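Local coordinates for protein pyridoxine 4-oxidase (Mesorhizobium loti, PDB 4HA6) that oxidises pyridoxine at its 4-position as an FAD-dependent member of the GMC oxidoreductase family, at residues A[297-302]-A[420-425]. Residues are numbered along the deposited sequence; the frame is centred on the assembly and turned at random.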
loop_
_atom_site.group_PDB
_atom_site.type_symbol
_atom_site.label_atom_id
_atom_site.label_comp_id
_atom_site.label_asym_id
_atom_site.label_seq_id
_atom_site.Cartn_x
_atom_site.Cartn_y
_atom_site.Cartn_z
ATOM N N GLY A 297 -10.124 4.867 -17.488
ATOM C CA GLY A 297 -9.074 5.875 -17.389
ATOM C C GLY A 297 -9.292 6.925 -18.458
ATOM O O GLY A 297 -10.225 6.814 -19.260
ATOM N N ASN A 298 -8.462 7.962 -18.461
ATOM C CA ASN A 298 -8.458 8.920 -19.566
ATOM C C ASN A 298 -7.774 8.188 -20.742
ATOM O O ASN A 298 -6.554 8.280 -20.924
ATOM C CB ASN A 298 -7.689 10.178 -19.132
ATOM C CG ASN A 298 -7.850 11.347 -20.086
ATOM O OD1 ASN A 298 -7.097 12.326 -20.005
ATOM N ND2 ASN A 298 -8.838 11.268 -20.979
ATOM N N LEU A 299 -8.572 7.426 -21.498
ATOM C CA LEU A 299 -8.091 6.474 -22.505
ATOM C C LEU A 299 -7.898 7.149 -23.865
ATOM O O LEU A 299 -8.825 7.794 -24.369
ATOM C CB LEU A 299 -9.132 5.358 -22.664
ATOM C CG LEU A 299 -8.765 3.920 -23.046
ATOM C CD1 LEU A 299 -9.658 3.398 -24.193
ATOM C CD2 LEU A 299 -7.279 3.736 -23.339
ATOM N N TYR A 300 -6.714 6.982 -24.459
ATOM C CA TYR A 300 -6.391 7.587 -25.767
ATOM C C TYR A 300 -6.060 6.555 -26.842
ATOM O O TYR A 300 -5.205 5.682 -26.644
ATOM C CB TYR A 300 -5.194 8.543 -25.638
ATOM C CG TYR A 300 -5.482 9.741 -24.776
ATOM C CD1 TYR A 300 -5.976 10.912 -25.339
ATOM C CD2 TYR A 300 -5.291 9.698 -23.390
ATOM C CE1 TYR A 300 -6.265 12.028 -24.553
ATOM C CE2 TYR A 300 -5.575 10.811 -22.589
ATOM C CZ TYR A 300 -6.062 11.970 -23.184
ATOM O OH TYR A 300 -6.350 13.079 -22.419
ATOM N N ALA A 301 -6.711 6.665 -27.994
ATOM C CA ALA A 301 -6.309 5.869 -29.148
ATOM C C ALA A 301 -4.919 6.337 -29.566
ATOM O O ALA A 301 -4.660 7.548 -29.616
ATOM C CB ALA A 301 -7.304 6.053 -30.298
ATOM N N ALA A 302 -4.021 5.400 -29.862
ATOM C CA ALA A 302 -2.664 5.785 -30.260
ATOM C C ALA A 302 -2.525 5.946 -31.772
ATOM O O ALA A 302 -3.125 5.190 -32.542
ATOM C CB ALA A 302 -1.634 4.804 -29.727
ATOM N N ARG A 420 -6.553 10.283 -30.824
ATOM C CA ARG A 420 -7.671 11.018 -30.231
ATOM C C ARG A 420 -8.039 10.397 -28.885
ATOM O O ARG A 420 -7.655 9.256 -28.591
ATOM C CB ARG A 420 -8.899 10.978 -31.139
ATOM C CG ARG A 420 -9.476 9.578 -31.292
ATOM C CD ARG A 420 -10.892 9.614 -31.859
ATOM N NE ARG A 420 -11.552 8.314 -31.752
ATOM C CZ ARG A 420 -11.315 7.289 -32.568
ATOM N NH1 ARG A 420 -10.429 7.412 -33.548
ATOM N NH2 ARG A 420 -11.960 6.138 -32.404
ATOM N N GLU A 421 -8.794 11.142 -28.077
ATOM C CA GLU A 421 -9.294 10.627 -26.806
ATOM C C GLU A 421 -10.451 9.677 -27.067
ATOM O O GLU A 421 -11.356 9.993 -27.848
ATOM C CB GLU A 421 -9.780 11.776 -25.915
ATOM C CG GLU A 421 -10.146 11.376 -24.490
ATOM C CD GLU A 421 -10.729 12.536 -23.685
ATOM O OE1 GLU A 421 -9.969 13.231 -22.982
ATOM O OE2 GLU A 421 -11.956 12.751 -23.750
ATOM N N LEU A 422 -10.419 8.510 -26.431
ATOM C CA LEU A 422 -11.559 7.598 -26.464
ATOM C C LEU A 422 -12.474 7.837 -25.243
ATOM O O LEU A 422 -13.695 7.857 -25.369
ATOM C CB LEU A 422 -11.079 6.140 -26.534
ATOM C CG LEU A 422 -10.186 5.796 -27.742
ATOM C CD1 LEU A 422 -9.578 4.386 -27.653
ATOM C CD2 LEU A 422 -10.962 5.946 -29.043
ATOM N N LEU A 423 -11.877 8.031 -24.070
ATOM C CA LEU A 423 -12.638 8.266 -22.832
ATOM C C LEU A 423 -12.011 9.423 -22.020
ATOM O O LEU A 423 -10.779 9.517 -21.920
ATOM C CB LEU A 423 -12.681 6.990 -21.981
ATOM C CG LEU A 423 -13.198 5.673 -22.562
ATOM C CD1 LEU A 423 -12.947 4.517 -21.594
ATOM C CD2 LEU A 423 -14.678 5.744 -22.890
ATOM N N PRO A 424 -12.844 10.279 -21.394
ATOM C CA PRO A 424 -14.305 10.189 -21.327
ATOM C C PRO A 424 -15.000 10.830 -22.508
ATOM O O PRO A 424 -16.211 10.684 -22.640
ATOM C CB PRO A 424 -14.645 10.986 -20.058
ATOM C CG PRO A 424 -13.595 12.028 -19.984
ATOM C CD PRO A 424 -12.327 11.363 -20.530
ATOM N N GLY A 425 -14.262 11.525 -23.362
ATOM C CA GLY A 425 -14.898 12.136 -24.511
ATOM C C GLY A 425 -15.522 13.464 -24.147
ATOM O O GLY A 425 -14.803 14.427 -23.877
#
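The side-chain amide of N298 ties strand 297-302 to the chain leaving strand 418-421. N298 ND2 gives one N-H to L423 O at 2.8 Å, in the carbonyl plane on a lone pair, and the other to E421 OE1 at 3.0 Å, from above the carboxylate; both acceptors lie almost in the amide plane. With CG anti to the backbone N (chi1 -169°), the amide reaches across, and Y300 OH, donating to N298 OD1 at 2.6 Å, helps hold its rotation. Asparagine suits the place because it donates and accepts; a leucine here, with neither ability, removes both bonds and the acceptor of Y300 OH, and would probably loosen the chain after E421. E421, extended, crosses the Y300 ring obliquely, CB and CG against CE1, while its OE2 accepts from G425 N.

The backbone pairs antiparallel: A301 N meets R420 O at 2.8 Å, nearly along the C=O axis. Beyond Y300 and E421 a classic beta bulge interrupts the pairing: L422 and L423 both face L299, whose O accepts from L422 N (2.7 Å) and L423 N (3.1 Å). On the side of A301, L299 CD1 meets L422 CD1 at 3.6 Å, and small A301 lets L422 CG approach its CB.

R406 of helix 392-409 salt-bridges E421 OE1, and S405 hydrogen-bonds N298 OD1. Strand 293-302 pairs antiparallel with 355-362 as well as 418-421, in a sheet probably belonging to the substrate-binding domain, with helix 430-440 packing on L423 and P424.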